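Local coordinates for protein A49R (Vaccinia virus, PDB 4D5T) that inhibits host NF-kappa-B activation by interacting with host BTRC, which diminishes ubiquitination of the inhibitor NFKBIA and so keeps RELA in the cytoplasm, at residues 48-51 and 52-56; 65-68 and 69-72; 141-144 and 145-149. One frame throughout, in Å; residues are numbered along the deposited sequence.

Interaction 1. Residues 48-51 and 52-56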
ATOM      1  N   ASN A  48     -11.014   1.091  -7.082  1.00 26.31           N
ATOM      2  CA  ASN A  48     -10.877   1.874  -5.836  1.00 25.82           C
ATOM      3  C   ASN A  48      -9.698   2.831  -5.977  1.00 25.53           C
ATOM      4  O   ASN A  48      -8.603   2.380  -6.133  1.00 24.78           O
ATOM      5  CB  ASN A  48     -10.662   0.920  -4.653  1.00 25.24           C
ATOM      6  CG  ASN A  48     -10.497   1.644  -3.323  1.00 25.19           C
ATOM      7  OD1 ASN A  48      -9.929   2.718  -3.248  1.00 26.35           O
ATOM      8  ND2 ASN A  48     -10.957   1.000  -2.253  1.00 26.72           N
ATOM      9  N   PRO A  49      -9.925   4.181  -5.965  1.00 23.72           N
ATOM     10  CA  PRO A  49      -8.842   5.078  -6.238  1.00 24.94           C
ATOM     11  C   PRO A  49      -7.669   4.999  -5.275  1.00 24.20           C
ATOM     12  O   PRO A  49      -6.533   5.249  -5.694  1.00 24.61           O
ATOM     13  CB  PRO A  49      -9.481   6.481  -6.150  1.00 26.83           C
ATOM     14  CG  PRO A  49     -10.906   6.270  -6.076  1.00 28.97           C
ATOM     15  CD  PRO A  49     -11.221   4.836  -5.746  1.00 27.72           C
ATOM     16  N   PHE A  50      -7.916   4.653  -4.004  1.00 22.95           N
ATOM     17  CA  PHE A  50      -6.824   4.453  -3.122  1.00 22.46           C
ATOM     18  C   PHE A  50      -5.931   3.265  -3.535  1.00 20.44           C
ATOM     19  O   PHE A  50      -4.688   3.321  -3.376  1.00 20.83           O
ATOM     20  CB  PHE A  50      -7.276   4.306  -1.643  1.00 21.18           C
ATOM     21  CG  PHE A  50      -6.116   4.250  -0.676  1.00 20.25           C
ATOM     22  CD1 PHE A  50      -5.300   5.326  -0.499  1.00 20.93           C
ATOM     23  CD2 PHE A  50      -5.904   3.155   0.126  1.00 19.52           C
ATOM     24  CE1 PHE A  50      -4.230   5.314   0.444  1.00 20.82           C
ATOM     25  CE2 PHE A  50      -4.855   3.097   1.005  1.00 20.05           C
ATOM     26  CZ  PHE A  50      -4.040   4.189   1.221  1.00 20.90           C
ATOM     27  N   ILE A  51      -6.545   2.206  -4.021  1.00 20.75           N
ATOM     28  CA  ILE A  51      -5.776   1.032  -4.532  1.00 22.10           C
ATOM     29  C   ILE A  51      -5.032   1.393  -5.850  1.00 22.28           C
ATOM     30  O   ILE A  51      -3.862   1.077  -6.001  1.00 21.44           O
ATOM     31  CB  ILE A  51      -6.704  -0.177  -4.718  1.00 22.53           C
ATOM     32  CG1 ILE A  51      -7.414  -0.582  -3.426  1.00 22.18           C
ATOM     33  CG2 ILE A  51      -5.956  -1.370  -5.269  1.00 24.70           C
ATOM     34  CD1 ILE A  51      -6.597  -0.684  -2.172  1.00 22.59           C
ATOM     35  N   SER A  52      -5.662   2.167  -6.743  1.00 22.57           N
ATOM     36  CA  SER A  52      -4.908   2.733  -7.867  1.00 22.75           C
ATOM     37  C   SER A  52      -3.706   3.593  -7.455  1.00 22.07           C
ATOM     38  O   SER A  52      -2.599   3.442  -8.024  1.00 22.84           O
ATOM     39  CB  SER A  52      -5.863   3.477  -8.821  1.00 23.57           C
ATOM     40  OG  SER A  52      -5.089   3.909  -9.926  1.00 25.59           O
ATOM     41  N   PHE A  53      -3.879   4.419  -6.436  1.00 21.71           N
ATOM     42  CA  PHE A  53      -2.759   5.189  -5.817  1.00 22.00           C
ATOM     43  C   PHE A  53      -1.671   4.247  -5.358  1.00 21.55           C
ATOM     44  O   PHE A  53      -0.485   4.420  -5.728  1.00 21.70           O
ATOM     45  CB  PHE A  53      -3.267   6.099  -4.694  1.00 22.19           C
ATOM     46  CG  PHE A  53      -2.174   6.777  -3.896  1.00 23.92           C
ATOM     47  CD1 PHE A  53      -1.618   7.962  -4.346  1.00 23.28           C
ATOM     48  CD2 PHE A  53      -1.786   6.266  -2.700  1.00 23.68           C
ATOM     49  CE1 PHE A  53      -0.599   8.573  -3.650  1.00 25.25           C
ATOM     50  CE2 PHE A  53      -0.817   6.963  -1.919  1.00 23.56           C
ATOM     51  CZ  PHE A  53      -0.226   8.084  -2.433  1.00 23.47           C
ATOM     52  N   LEU A  54      -2.044   3.238  -4.575  1.00 22.47           N
ATOM     53  CA  LEU A  54      -1.023   2.300  -4.068  1.00 20.59           C
ATOM     54  C   LEU A  54      -0.279   1.620  -5.212  1.00 23.23           C
ATOM     55  O   LEU A  54       0.953   1.400  -5.151  1.00 22.67           O
ATOM     56  CB  LEU A  54      -1.691   1.258  -3.171  1.00 21.55           C
ATOM     57  CG  LEU A  54      -2.226   1.768  -1.847  1.00 20.79           C
ATOM     58  CD1 LEU A  54      -3.025   0.706  -1.125  1.00 21.62           C
ATOM     59  CD2 LEU A  54      -1.070   2.185  -0.930  1.00 21.00           C
ATOM     60  N   ASP A  55      -1.014   1.195  -6.243  1.00 24.48           N
ATOM     61  CA  ASP A  55      -0.431   0.494  -7.375  1.00 24.56           C
ATOM     62  C   ASP A  55       0.519   1.397  -8.144  1.00 25.38           C
ATOM     63  O   ASP A  55       1.607   0.988  -8.499  1.00 26.22           O
ATOM     64  CB  ASP A  55      -1.569  -0.013  -8.293  1.00 25.84           C
ATOM     65  CG  ASP A  55      -1.067  -0.786  -9.488  1.00 28.68           C
ATOM     66  OD1 ASP A  55      -0.658  -1.917  -9.299  1.00 29.86           O
ATOM     67  OD2 ASP A  55      -1.065  -0.248 -10.593  1.00 28.18           O
ATOM     68  N   THR A  56       0.110   2.643  -8.350  1.00 25.71           N
ATOM     69  CA  THR A  56       0.995   3.670  -8.939  1.00 25.52           C
ATOM     70  C   THR A  56       2.261   3.875  -8.120  1.00 24.15           C
ATOM     71  O   THR A  56       3.360   3.859  -8.665  1.00 22.61           O
ATOM     72  CB  THR A  56       0.229   4.944  -9.203  1.00 25.86           C
ATOM     73  OG1 THR A  56      -0.774   4.654 -10.166  1.00 29.49           O
ATOM     74  CG2 THR A  56       1.140   6.030  -9.763  1.00 27.54           C
TER
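Leu-54 lies over one face of the ring of Phe-50, the residue one turn earlier in helix 49-61. Its CG stands 4.1 Å above the ring plane, displaced toward the rim, and its CD1 comes within 3.7 Å of Phe-50 CE2. CG of Phe-50 is anti to the backbone N (chi1 -173°), which swings the ring forward along the helix toward Leu-54, although its CB sets off the other way. On the same ring Phe-50 CE1 approaches CD2 of Phe-53 at 4.1 Å, and Ile-51 adds its CD1, 4.0 Å from Leu-54 CD1. This apolar side is the tight one: Phe-39 of helix 29-40 covers Ile-51 and Leu-54, while from helix 132-150 Ile-135 covers Phe-50 and Ile-139 covers Phe-53. The other side is looser and polar. Ser-52 and Asp-55 are partly exposed, and the Asp-55 carboxylate leads away from residues 48-51. At the start of the helix, Asn-48 OD1 accepts a weak, bent bond from Phe-50 N (2.9 Å), while ND2 is held by Asp-35. The first full-turn bond, from Ser-52 N to Asn-48 O, is 3.0 Å long and nearly straight. An asparagine N-cap followed by Pro-49 begins this helix, whose apolar side packs into the core of the all-helical Bcl-2-like fold.

Interaction 2. Residues 65-68 and 69-72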
ATOM      1  N   ASN A  65      11.972  -6.699  -7.560  1.00 37.22           N
ATOM      2  CA  ASN A  65      13.022  -7.758  -7.621  1.00 40.25           C
ATOM      3  C   ASN A  65      14.040  -7.688  -6.459  1.00 37.70           C
ATOM      4  O   ASN A  65      14.371  -8.715  -5.837  1.00 39.58           O
ATOM      5  CB  ASN A  65      13.751  -7.755  -8.956  1.00 44.77           C
ATOM      6  CG  ASN A  65      12.867  -8.207 -10.098  1.00 53.32           C
ATOM      7  OD1 ASN A  65      11.843  -8.887  -9.895  1.00 51.18           O
ATOM      8  ND2 ASN A  65      13.228  -7.792 -11.310  1.00 58.47           N
ATOM      9  N   TYR A  66      14.537  -6.489  -6.174  1.00 36.45           N
ATOM     10  CA  TYR A  66      15.452  -6.298  -5.040  1.00 34.77           C
ATOM     11  C   TYR A  66      14.819  -6.733  -3.735  1.00 34.34           C
ATOM     12  O   TYR A  66      15.437  -7.425  -2.949  1.00 35.02           O
ATOM     13  CB  TYR A  66      15.838  -4.821  -4.926  1.00 34.32           C
ATOM     14  CG  TYR A  66      16.628  -4.458  -3.673  1.00 33.41           C
ATOM     15  CD1 TYR A  66      17.921  -4.904  -3.501  1.00 34.78           C
ATOM     16  CD2 TYR A  66      16.087  -3.586  -2.702  1.00 33.48           C
ATOM     17  CE1 TYR A  66      18.626  -4.598  -2.368  1.00 34.68           C
ATOM     18  CE2 TYR A  66      16.811  -3.204  -1.584  1.00 32.00           C
ATOM     19  CZ  TYR A  66      18.075  -3.716  -1.421  1.00 34.78           C
ATOM     20  OH  TYR A  66      18.827  -3.383  -0.293  1.00 35.34           O
ATOM     21  N   GLN A  67      13.586  -6.312  -3.478  1.00 35.05           N
ATOM     22  CA  GLN A  67      12.982  -6.572  -2.152  1.00 38.38           C
ATOM     23  C   GLN A  67      12.668  -8.047  -1.990  1.00 41.75           C
ATOM     24  O   GLN A  67      12.714  -8.543  -0.877  1.00 47.20           O
ATOM     25  CB  GLN A  67      11.751  -5.691  -1.889  1.00 36.52           C
ATOM     26  CG  GLN A  67      11.999  -4.184  -1.941  1.00 37.28           C
ATOM     27  CD  GLN A  67      12.818  -3.622  -0.778  1.00 37.94           C
ATOM     28  OE1 GLN A  67      13.389  -4.343   0.020  1.00 41.27           O
ATOM     29  NE2 GLN A  67      13.017  -2.341  -0.793  1.00 41.94           N
ATOM     30  N   THR A  68      12.365  -8.717  -3.089  1.00 41.63           N
ATOM     31  CA  THR A  68      12.174 -10.156  -3.153  1.00 46.72           C
ATOM     32  C   THR A  68      13.410 -10.935  -2.737  1.00 47.12           C
ATOM     33  O   THR A  68      13.312 -11.877  -1.957  1.00 48.74           O
ATOM     34  CB  THR A  68      11.861 -10.574  -4.614  1.00 50.36           C
ATOM     35  OG1 THR A  68      10.580 -10.069  -4.985  1.00 56.80           O
ATOM     36  CG2 THR A  68      11.891 -12.094  -4.825  1.00 52.23           C
ATOM     37  N   GLU A  69      14.556 -10.534  -3.280  1.00 45.89           N
ATOM     38  CA  GLU A  69      15.850 -11.117  -2.910  1.00 48.22           C
ATOM     39  C   GLU A  69      16.125 -10.828  -1.431  1.00 44.47           C
ATOM     40  O   GLU A  69      16.455 -11.710  -0.645  1.00 43.80           O
ATOM     41  CB  GLU A  69      17.006 -10.530  -3.779  1.00 50.84           C
ATOM     42  CG  GLU A  69      17.238 -11.108  -5.173  1.00 56.44           C
ATOM     43  CD  GLU A  69      17.123 -12.606  -5.251  1.00 61.47           C
ATOM     44  OE1 GLU A  69      18.065 -13.302  -4.830  1.00 65.23           O
ATOM     45  OE2 GLU A  69      16.065 -13.072  -5.737  1.00 66.58           O
ATOM     46  N   LEU A  70      15.894  -9.596  -1.021  1.00 40.91           N
ATOM     47  CA  LEU A  70      16.102  -9.245   0.383  1.00 39.80           C
ATOM     48  C   LEU A  70      15.209 -10.092   1.331  1.00 38.43           C
ATOM     49  O   LEU A  70      15.697 -10.697   2.305  1.00 40.20           O
ATOM     50  CB  LEU A  70      15.843  -7.748   0.607  1.00 36.91           C
ATOM     51  CG  LEU A  70      16.124  -7.163   1.984  1.00 37.23           C
ATOM     52  CD1 LEU A  70      16.387  -5.659   1.918  1.00 36.41           C
ATOM     53  CD2 LEU A  70      14.944  -7.371   2.913  1.00 37.65           C
ATOM     54  N   ILE A  71      13.932 -10.155   1.030  1.00 36.33           N
ATOM     55  CA  ILE A  71      12.985 -10.903   1.850  1.00 37.51           C
ATOM     56  C   ILE A  71      13.301 -12.398   1.884  1.00 42.01           C
ATOM     57  O   ILE A  71      13.162 -13.014   2.936  1.00 41.39           O
ATOM     58  CB  ILE A  71      11.543 -10.620   1.389  1.00 38.10           C
ATOM     59  CG1 ILE A  71      11.103  -9.256   1.928  1.00 36.74           C
ATOM     60  CG2 ILE A  71      10.588 -11.664   1.917  1.00 37.29           C
ATOM     61  CD1 ILE A  71      10.072  -8.598   1.085  1.00 36.51           C
ATOM     62  N   ASN A  72      13.782 -12.939   0.764  1.00 44.03           N
ATOM     63  CA  ASN A  72      14.320 -14.313   0.721  1.00 47.26           C
ATOM     64  C   ASN A  72      15.456 -14.597   1.674  1.00 47.87           C
ATOM     65  O   ASN A  72      15.638 -15.730   2.075  1.00 48.67           O
ATOM     66  CB  ASN A  72      14.893 -14.661  -0.649  1.00 50.43           C
ATOM     67  CG  ASN A  72      13.844 -15.126  -1.615  1.00 55.43           C
ATOM     68  OD1 ASN A  72      12.657 -15.205  -1.263  1.00 53.12           O
ATOM     69  ND2 ASN A  72      14.259 -15.396  -2.852  1.00 51.85           N
TER
HETATM   70  O   HOH W   1      10.813 -13.139  -1.379  1.00 38.34           O
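Two different first torsions bring Gln-67 and Leu-70 together at the surface of helix 64-72. Leu-70 CG is anti to its own amide nitrogen (chi1 -175°), whereas Gln-67 CG sits beside the nitrogen and the chain then bends at chi2 (-71°). The two side chains consequently lean out in the same direction, with Gln-67 OE1 3.8 Å from Leu-70 CD1. That methyl also takes the end of Tyr-66, whose ring crosses the leucine obliquely; the nearest ring carbon, Tyr-66 CZ, is 4.2 Å from Leu-70 CD1. These contacts are modest ones, on a face where Tyr-66 is exposed and Gln-67 and Leu-70 are partly so. Helix 64-72 is a short member of the Bcl-2-like bundle, and the centre of this contact lies about 17 Å from the centre of the chain. Its inner side is given by Ile-71, which is buried and, with Gln-67, touches Tyr-107 of helix 95-109. Ile-71 CD1 folds back over the preceding turn to 3.3 Å from Gln-67 O, the same carbonyl that accepts the Ile-71 N bond at 2.8 Å. At the C-terminal end, Thr-68 O takes two donors: the backbone N of Asn-72 at 3.0 Å and a water at 2.9 Å. The water gives its other hydrogen to Asn-72 OD1 (2.8 Å), bridging two acceptors that could not bond each other directly. Thr-68 OG1 turns the opposite way along the chain, to the carbonyl of Glu-64.

Interaction 3. Residues 141-144 and 145-149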
ATOM      1  N   GLN A 141      -0.446  15.822   0.197  1.00 27.69           N
ATOM      2  CA  GLN A 141       0.947  16.071   0.565  1.00 29.79           C
ATOM      3  C   GLN A 141       1.836  14.879   0.259  1.00 27.40           C
ATOM      4  O   GLN A 141       2.984  15.077  -0.157  1.00 26.01           O
ATOM      5  CB  GLN A 141       1.084  16.413   2.038  1.00 31.95           C
ATOM      6  CG  GLN A 141       2.482  16.788   2.480  1.00 35.06           C
ATOM      7  CD  GLN A 141       3.009  18.027   1.780  1.00 39.55           C
ATOM      8  OE1 GLN A 141       2.475  19.100   1.963  1.00 48.75           O
ATOM      9  NE2 GLN A 141       4.064  17.879   0.975  1.00 40.54           N
ATOM     10  N   LEU A 142       1.353  13.685   0.574  1.00 26.41           N
ATOM     11  CA  LEU A 142       2.138  12.471   0.334  1.00 27.27           C
ATOM     12  C   LEU A 142       2.432  12.291  -1.156  1.00 25.16           C
ATOM     13  O   LEU A 142       3.557  11.947  -1.546  1.00 25.09           O
ATOM     14  CB  LEU A 142       1.439  11.247   0.833  1.00 26.42           C
ATOM     15  CG  LEU A 142       2.192   9.949   0.543  1.00 24.88           C
ATOM     16  CD1 LEU A 142       3.573   9.936   1.169  1.00 27.09           C
ATOM     17  CD2 LEU A 142       1.415   8.795   1.078  1.00 25.38           C
ATOM     18  N   SER A 143       1.431  12.564  -1.974  1.00 25.15           N
ATOM     19  CA  SER A 143       1.657  12.585  -3.441  1.00 25.84           C
ATOM     20  C   SER A 143       2.836  13.525  -3.827  1.00 27.11           C
ATOM     21  O   SER A 143       3.698  13.170  -4.616  1.00 26.19           O
ATOM     22  CB  SER A 143       0.353  13.005  -4.139  1.00 27.89           C
ATOM     23  OG  SER A 143       0.548  13.141  -5.552  1.00 33.33           O
ATOM     24  N   ASN A 144       2.848  14.752  -3.301  1.00 28.99           N
ATOM     25  CA  ASN A 144       3.990  15.636  -3.549  1.00 32.36           C
ATOM     26  C   ASN A 144       5.326  15.097  -3.044  1.00 30.56           C
ATOM     27  O   ASN A 144       6.313  15.222  -3.732  1.00 33.80           O
ATOM     28  CB  ASN A 144       3.738  17.039  -3.031  1.00 35.86           C
ATOM     29  CG  ASN A 144       2.612  17.737  -3.775  1.00 39.96           C
ATOM     30  OD1 ASN A 144       2.381  17.509  -4.948  1.00 41.66           O
ATOM     31  ND2 ASN A 144       1.921  18.631  -3.087  1.00 45.26           N
ATOM     32  N   ASP A 145       5.339  14.481  -1.888  1.00 30.08           N
ATOM     33  CA  ASP A 145       6.575  13.991  -1.251  1.00 31.76           C
ATOM     34  C   ASP A 145       7.118  12.808  -2.064  1.00 31.86           C
ATOM     35  O   ASP A 145       8.338  12.694  -2.296  1.00 33.78           O
ATOM     36  CB  ASP A 145       6.308  13.500   0.152  1.00 32.49           C
ATOM     37  CG  ASP A 145       5.998  14.626   1.129  1.00 34.28           C
ATOM     38  OD1 ASP A 145       6.224  15.778   0.790  1.00 38.21           O
ATOM     39  OD2 ASP A 145       5.497  14.302   2.210  1.00 34.91           O
ATOM     40  N   ILE A 146       6.217  11.949  -2.572  1.00 29.12           N
ATOM     41  CA  ILE A 146       6.610  10.851  -3.419  1.00 29.70           C
ATOM     42  C   ILE A 146       7.146  11.325  -4.802  1.00 31.96           C
ATOM     43  O   ILE A 146       8.164  10.819  -5.314  1.00 29.77           O
ATOM     44  CB  ILE A 146       5.445   9.858  -3.608  1.00 29.60           C
ATOM     45  CG1 ILE A 146       5.255   9.119  -2.300  1.00 28.90           C
ATOM     46  CG2 ILE A 146       5.722   8.914  -4.756  1.00 29.63           C
ATOM     47  CD1 ILE A 146       4.059   8.259  -2.229  1.00 29.52           C
ATOM     48  N   ARG A 147       6.505  12.329  -5.380  1.00 30.60           N
ATOM     49  CA  ARG A 147       7.028  12.896  -6.594  1.00 34.07           C
ATOM     50  C   ARG A 147       8.462  13.407  -6.410  1.00 37.94           C
ATOM     51  O   ARG A 147       9.311  13.194  -7.274  1.00 37.46           O
ATOM     52  CB  ARG A 147       6.142  14.039  -7.087  1.00 35.68           C
ATOM     53  CG  ARG A 147       4.828  13.502  -7.650  1.00 37.46           C
ATOM     54  CD  ARG A 147       3.793  14.563  -7.856  1.00 41.23           C
ATOM     55  NE  ARG A 147       4.277  15.554  -8.797  1.00 41.25           N
ATOM     56  CZ  ARG A 147       3.564  16.578  -9.239  1.00 46.50           C
ATOM     57  NH1 ARG A 147       2.330  16.810  -8.792  1.00 46.64           N
ATOM     58  NH2 ARG A 147       4.120  17.405 -10.114  1.00 44.84           N
ATOM     59  N   GLU A 148       8.669  14.181  -5.335  1.00 37.70           N
ATOM     60  CA  GLU A 148       9.956  14.791  -5.037  1.00 41.99           C
ATOM     61  C   GLU A 148      11.029  13.729  -4.805  1.00 41.51           C
ATOM     62  O   GLU A 148      12.128  13.849  -5.322  1.00 47.48           O
ATOM     63  CB  GLU A 148       9.775  15.656  -3.812  1.00 46.64           C
ATOM     64  CG  GLU A 148      10.902  16.567  -3.433  1.00 57.31           C
ATOM     65  CD  GLU A 148      10.466  17.446  -2.259  1.00 67.29           C
ATOM     66  OE1 GLU A 148       9.929  16.894  -1.246  1.00 72.59           O
ATOM     67  OE2 GLU A 148      10.617  18.683  -2.362  1.00 78.88           O
ATOM     68  N   ARG A 149      10.701  12.670  -4.093  1.00 39.04           N
ATOM     69  CA  ARG A 149      11.658  11.628  -3.763  1.00 39.77           C
ATOM     70  C   ARG A 149      12.014  10.686  -4.892  1.00 39.72           C
ATOM     71  O   ARG A 149      13.158  10.301  -5.004  1.00 39.43           O
ATOM     72  CB  ARG A 149      11.147  10.779  -2.628  1.00 40.24           C
ATOM     73  CG  ARG A 149      12.122   9.696  -2.131  1.00 46.14           C
ATOM     74  CD  ARG A 149      11.928   9.342  -0.678  1.00 47.42           C
ATOM     75  NE  ARG A 149      12.723   8.159  -0.305  1.00 52.99           N
ATOM     76  CZ  ARG A 149      14.039   8.137  -0.047  1.00 53.85           C
ATOM     77  NH1 ARG A 149      14.802   9.213  -0.154  1.00 52.86           N
ATOM     78  NH2 ARG A 149      14.605   6.992   0.305  1.00 54.01           N
TER
HETATM   79  O   HOH W   2       1.026  15.722  -6.252  1.00 37.36           O
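Gln-141 NE2 reaches one turn along helix 132-150, the last helix of the Bcl-2-like fold, to donate to Asp-145 OD1 at 3.0 Å. The bond is bent and meets the oxygen from above the carboxylate plane, 42° out of it; the amide and carboxylate planes stand 32° apart. A bend at chi2 of Gln-141 (62°) curls its amide toward the aspartate. The backbone is satisfied in parallel: Asp-145 N, Ile-146 N, Arg-147 N and Glu-148 N each donate to the carbonyl four residues earlier. On the buried side, Ile-146 CD1 packs 3.7 Å from Leu-142 CG, and Leu-95 and Val-99 of helix 95-109 cover Leu-142. A second polar group gathers round one water on the side facing helix 9-23. The water donates to Asn-144 OD1 at 2.6 Å and accepts from Arg-147 NH1 at 3.1 Å, joining two neighbouring side chains that extend together with their flat ends steeply turned against each other. The guanidinium is also held through NE, which pairs with ND1 of His-10. Ser-143 OG is buried, and besides the water, weak bonds to Leu-13 O and Ser-17 OG link it to helix 9-23. The water lies 2.7 Å from Ser-143 OG and thus spans Ser-143, Asn-144 and Arg-147.

How the interactions relate
Following the chain, interaction 1 comes first, at the start of helix 49-61; interaction 2 occupies the next helix, 64-72, and interaction 3 the later turns of helix 132-150. Each lies within a single helix and closes no more than about one turn, so they stand in series and none nests in or crosses another. Interactions 1 and 3 meet in space despite their separation in sequence: Phe-53 CZ is 3.9 Å from Leu-142 CD2, joining helix 49-61 to helix 132-150 in the core. Interaction 2 stands apart at the periphery, its nearest atoms about 13 Å from interaction 1 and about 10 Å from interaction 3.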